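Local coordinates for protein soluble secreted antigen MPT53 (Mycobacterium tuberculosis, PDB 1LU4) that probably catalyses, as a secreted thioredoxin-fold disulfide oxidoreductase, the oxidation of reduced, unfolded secreted proteins so that disulfide bonds form, at residues 15-20 and 82-87; 28-33 and 41-46. One frame throughout, in Å; residues are numbered along the deposited sequence.

Contact 1: residues 15-20 and 82-87; sequences APFDGA and TNLNDA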
# COMPACT_ATOMS: atom_id res chain seq x y z
N ALA A 15 -12.63 2.61 10.00
CA ALA A 15 -13.61 3.03 9.00
C ALA A 15 -13.74 1.97 7.92
O ALA A 15 -12.78 1.25 7.59
CB ALA A 15 -13.17 4.35 8.41
N PRO A 16 -14.91 1.83 7.31
CA PRO A 16 -14.97 0.96 6.13
C PRO A 16 -14.26 1.56 4.95
O PRO A 16 -14.13 2.78 4.83
CD PRO A 16 -16.24 2.41 7.64
N PHE A 17 -13.77 0.67 4.08
CA PHE A 17 -13.15 1.14 2.84
C PHE A 17 -13.56 0.17 1.74
O PHE A 17 -13.52 -1.06 1.95
CB PHE A 17 -11.64 1.20 2.99
CG PHE A 17 -10.95 1.61 1.68
CD1 PHE A 17 -10.93 2.97 1.37
CD2 PHE A 17 -10.39 0.69 0.85
CE1 PHE A 17 -10.31 3.37 0.18
CE2 PHE A 17 -9.77 1.09 -0.35
CZ PHE A 17 -9.75 2.43 -0.68
N ASP A 18 -13.89 0.67 0.58
CA ASP A 18 -14.30 -0.15 -0.57
C ASP A 18 -13.26 -0.01 -1.66
O ASP A 18 -13.10 1.08 -2.20
CB ASP A 18 -15.65 0.32 -1.07
CG ASP A 18 -16.20 -0.45 -2.24
OD1 ASP A 18 -15.53 -1.41 -2.69
OD2 ASP A 18 -17.30 -0.09 -2.70
N GLY A 19 -12.55 -1.09 -1.94
CA GLY A 19 -11.55 -1.14 -2.97
C GLY A 19 -12.06 -0.77 -4.34
O GLY A 19 -11.30 -0.29 -5.20
N ALA A 20 -13.36 -0.95 -4.56
CA ALA A 20 -13.90 -0.63 -5.88
C ALA A 20 -13.73 0.87 -6.13
O ALA A 20 -13.72 1.25 -7.30
CB ALA A 20 -15.35 -1.06 -5.96
N THR A 82 -4.87 6.14 3.25
CA THR A 82 -5.62 5.03 3.84
C THR A 82 -4.68 3.85 4.10
O THR A 82 -3.91 3.46 3.23
CB THR A 82 -6.70 4.56 2.84
OG1 THR A 82 -7.60 5.65 2.61
CG2 THR A 82 -7.47 3.38 3.40
N ASN A 83 -4.79 3.27 5.28
CA ASN A 83 -4.12 1.99 5.59
C ASN A 83 -5.14 1.04 6.13
O ASN A 83 -5.96 1.35 6.99
CB ASN A 83 -2.97 2.20 6.61
CG ASN A 83 -1.78 2.82 5.91
OD1 ASN A 83 -0.97 2.14 5.29
ND2 ASN A 83 -1.75 4.14 5.99
N LEU A 84 -5.11 -0.19 5.60
CA LEU A 84 -6.11 -1.21 5.87
C LEU A 84 -5.56 -2.23 6.86
O LEU A 84 -4.42 -2.66 6.74
CB LEU A 84 -6.51 -1.96 4.58
CG LEU A 84 -7.06 -0.97 3.49
CD1 LEU A 84 -7.47 -1.74 2.26
CD2 LEU A 84 -8.24 -0.15 4.00
N ASN A 85 -6.40 -2.60 7.82
CA ASN A 85 -6.03 -3.67 8.75
C ASN A 85 -6.51 -4.98 8.13
O ASN A 85 -7.69 -5.34 8.33
CB ASN A 85 -6.73 -3.40 10.09
CG ASN A 85 -6.49 -4.54 11.08
OD1 ASN A 85 -5.68 -5.41 10.87
ND2 ASN A 85 -7.26 -4.52 12.15
N ASP A 86 -5.68 -5.64 7.36
CA ASP A 86 -6.09 -6.87 6.68
C ASP A 86 -5.79 -8.01 7.62
O ASP A 86 -4.87 -8.81 7.43
CB ASP A 86 -5.32 -7.02 5.38
CG ASP A 86 -5.77 -8.22 4.55
OD1 ASP A 86 -6.93 -8.60 4.60
OD2 ASP A 86 -4.94 -8.76 3.81
N ALA A 87 -6.57 -8.07 8.70
CA ALA A 87 -6.19 -8.84 9.86
C ALA A 87 -6.03 -10.31 9.52
O ALA A 87 -5.19 -10.99 10.11
CB ALA A 87 -7.27 -8.68 10.95

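Contact 2: residues 28-33 and 41-46; sequences VLWFWT and AEAPSL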
# COMPACT_ATOMS: atom_id res chain seq x y z
N VAL A 28 -1.78 3.25 -5.94
CA VAL A 28 -0.66 2.41 -5.49
C VAL A 28 -1.17 1.64 -4.28
O VAL A 28 -1.62 2.23 -3.30
CB VAL A 28 0.57 3.26 -5.13
CG1 VAL A 28 1.69 2.36 -4.55
CG2 VAL A 28 1.12 4.07 -6.30
N LEU A 29 -1.03 0.29 -4.35
CA LEU A 29 -1.20 -0.54 -3.17
C LEU A 29 0.18 -0.86 -2.60
O LEU A 29 1.09 -1.23 -3.37
CB LEU A 29 -1.91 -1.86 -3.48
CG LEU A 29 -3.25 -1.77 -4.20
CD1 LEU A 29 -3.83 -3.16 -4.40
CD2 LEU A 29 -4.23 -0.82 -3.49
N TRP A 30 0.33 -0.75 -1.29
CA TRP A 30 1.58 -1.06 -0.64
C TRP A 30 1.29 -2.02 0.50
O TRP A 30 0.62 -1.67 1.47
CB TRP A 30 2.25 0.21 -0.12
CG TRP A 30 3.60 0.02 0.51
CD1 TRP A 30 4.70 -0.59 -0.02
CD2 TRP A 30 4.03 0.49 1.80
NE1 TRP A 30 5.77 -0.55 0.83
CE2 TRP A 30 5.37 0.11 1.95
CE3 TRP A 30 3.37 1.20 2.82
CZ2 TRP A 30 6.09 0.42 3.12
CZ3 TRP A 30 4.10 1.52 3.99
CH2 TRP A 30 5.43 1.11 4.09
N PHE A 31 1.80 -3.25 0.35
CA PHE A 31 1.60 -4.31 1.37
C PHE A 31 2.75 -4.30 2.32
O PHE A 31 3.92 -4.48 1.92
CB PHE A 31 1.53 -5.68 0.64
CG PHE A 31 0.31 -5.80 -0.26
CD1 PHE A 31 0.30 -5.30 -1.56
CD2 PHE A 31 -0.85 -6.43 0.22
CE1 PHE A 31 -0.83 -5.44 -2.35
CE2 PHE A 31 -1.98 -6.54 -0.58
CZ PHE A 31 -2.00 -6.03 -1.87
N TRP A 32 2.46 -4.08 3.59
CA TRP A 32 3.53 -3.89 4.61
C TRP A 32 3.17 -4.61 5.89
O TRP A 32 2.03 -5.00 6.17
CB TRP A 32 3.67 -2.40 4.85
CG TRP A 32 2.54 -1.59 5.37
CD1 TRP A 32 1.61 -0.95 4.61
CD2 TRP A 32 2.21 -1.28 6.73
NE1 TRP A 32 0.71 -0.26 5.38
CE2 TRP A 32 1.07 -0.44 6.70
CE3 TRP A 32 2.78 -1.63 7.96
CZ2 TRP A 32 0.47 0.07 7.86
CZ3 TRP A 32 2.18 -1.12 9.11
CH2 TRP A 32 1.03 -0.30 9.06
N THR A 33 4.24 -4.78 6.72
CA THR A 33 4.04 -5.15 8.11
C THR A 33 4.93 -4.25 8.95
O THR A 33 5.98 -3.82 8.48
CB THR A 33 4.43 -6.64 8.36
OG1 THR A 33 5.88 -6.84 8.22
CG2 THR A 33 3.73 -7.65 7.51
N ALA A 41 12.26 0.97 6.17
CA ALA A 41 13.12 1.77 5.30
C ALA A 41 12.33 2.46 4.23
O ALA A 41 12.64 3.60 3.86
CB ALA A 41 14.21 0.90 4.73
N GLU A 42 11.34 1.84 3.66
CA GLU A 42 10.51 2.43 2.61
C GLU A 42 9.50 3.42 3.11
O GLU A 42 9.13 4.34 2.34
CB GLU A 42 9.73 1.32 1.89
CG GLU A 42 10.63 0.45 1.03
CD GLU A 42 9.88 -0.61 0.28
OE1 GLU A 42 8.69 -0.82 0.51
OE2 GLU A 42 10.56 -1.26 -0.59
N ALA A 43 9.04 3.34 4.35
CA ALA A 43 7.92 4.13 4.83
C ALA A 43 8.15 5.64 4.66
O ALA A 43 7.20 6.31 4.22
CB ALA A 43 7.61 3.83 6.27
N PRO A 44 9.31 6.22 4.95
CA PRO A 44 9.47 7.67 4.72
C PRO A 44 9.27 8.06 3.26
O PRO A 44 8.74 9.12 2.93
CB PRO A 44 10.91 7.95 5.17
CG PRO A 44 11.25 6.84 6.14
CD PRO A 44 10.50 5.63 5.61
N SER A 45 9.71 7.16 2.34
CA SER A 45 9.52 7.40 0.93
C SER A 45 8.07 7.33 0.53
O SER A 45 7.60 8.15 -0.27
CB SER A 45 10.32 6.36 0.12
OG SER A 45 11.71 6.61 0.40
N LEU A 46 7.31 6.37 1.03
CA LEU A 46 5.83 6.34 0.81
C LEU A 46 5.23 7.63 1.29
O LEU A 46 4.40 8.23 0.61
CB LEU A 46 5.14 5.19 1.57
CG LEU A 46 5.04 3.84 0.88
CD1 LEU A 46 4.12 3.88 -0.37
CD2 LEU A 46 6.39 3.26 0.51

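Contact 1: residues 15-20 and 82-87
The second strand of the N-terminal beta hairpin, 16-18, packs here against the edge strand 82-85 of the central thioredoxin-like sheet, and Phe17 makes the whole contact from its side by touching Leu84 and Thr82. The two backbones stay well apart, with Phe17 CA 8.0 Å from Leu84 CA, and side chains alone bridge the gap. Leu84 reaches across it with its CD2 methyl, which lies 3.8 Å from Phe17 CB and 3.9 Å from Phe17 CD2. Its other methyl is slightly farther off, Leu84 CD1 standing 4.1 Å from Phe17 CD2, and the two side chains run at about a right angle to each other. Thr82 adds a methyl over one face of the ring, displaced toward the rim, where its CG2 comes within 4.0 Å of Phe17 CD1. That methyl is anti to the backbone N of Thr82, with the hydroxyl beside the N (chi1 -62°), so the apolar branch of the threonine is the one presented to the ring. Strand 16-18 pairs antiparallel with 8-10, and Phe17 is hydrogen-bonded through its backbone to Ala9; strand 82-85, outermost in the mixed sheet, pairs in parallel with 57-62, and Asn83 is hydrogen-bonded through its backbone to Leu12 in the loop between the hairpin strands. Val59 of strand 57-62 touches both Phe17 and Leu84, extending the apolar patch inward. At the end of the hairpin strand an Asx turn, in which Asp18 OD1 accepts from Ala20 N at 2.9 Å with the donor well above the carboxylate plane, leads into a short 3-10 segment.

Contact 2: residues 28-33 and 41-46
The indole of Trp30 is held between two apolar groups: Leu46 of the helix lies over one face, Trp32 CB of the same strand lies toward the rim of the other, and Glu42 meets its edge. Leu46 CG sits 3.7 Å from the centroid of the six-membered ring and 15° off its normal, a CH-pi contact, while Leu46 CD2 reaches the ring junction, 3.6 Å from Trp30 CE2. With CG anti to the backbone N (chi1 -177°), Trp30 extends from strand 27-32 toward helix 37-52. These are the first strand and helix of a beta-alpha-beta unit of the thioredoxin-like fold, and the helix is the one that starts at the Cys36-Cys39 CxxC motif. At the edge, Trp30 NE1 donates to Glu42 OE1 at 2.9 Å, close to the indole plane and nearly in line with the C-O bond. The carboxylate is turned 38° from the ring. Its second oxygen, OE2, is bonded to the backbone N of Met122, so the buried acid is gripped at both oxygens. At the far corner of the six-membered ring, Trp30 CH2 rests 4.1 Å from Ala43 CB.

Overall arrangement
The two contacts lie on opposite faces of the same mixed sheet, their centres about 15 Å apart. Contact 2 is fully buried near the middle of the chain and joins the central strand 27-32 to its following helix, combining apolar packing with a hydrogen bond to a buried carboxylate. Contact 1 is smaller and only partly buried; it lies farther out and sets the N-terminal hairpin against edge strand 82-85, with only apolar contacts between the two segments. Strand 57-62 runs between 82-85 and 27-32 and pairs with both. A direct polar link also spans it, Trp32 NE1 of contact 2 lying 2.9 Å from Asn83 OD1 of contact 1, a probable hydrogen bond.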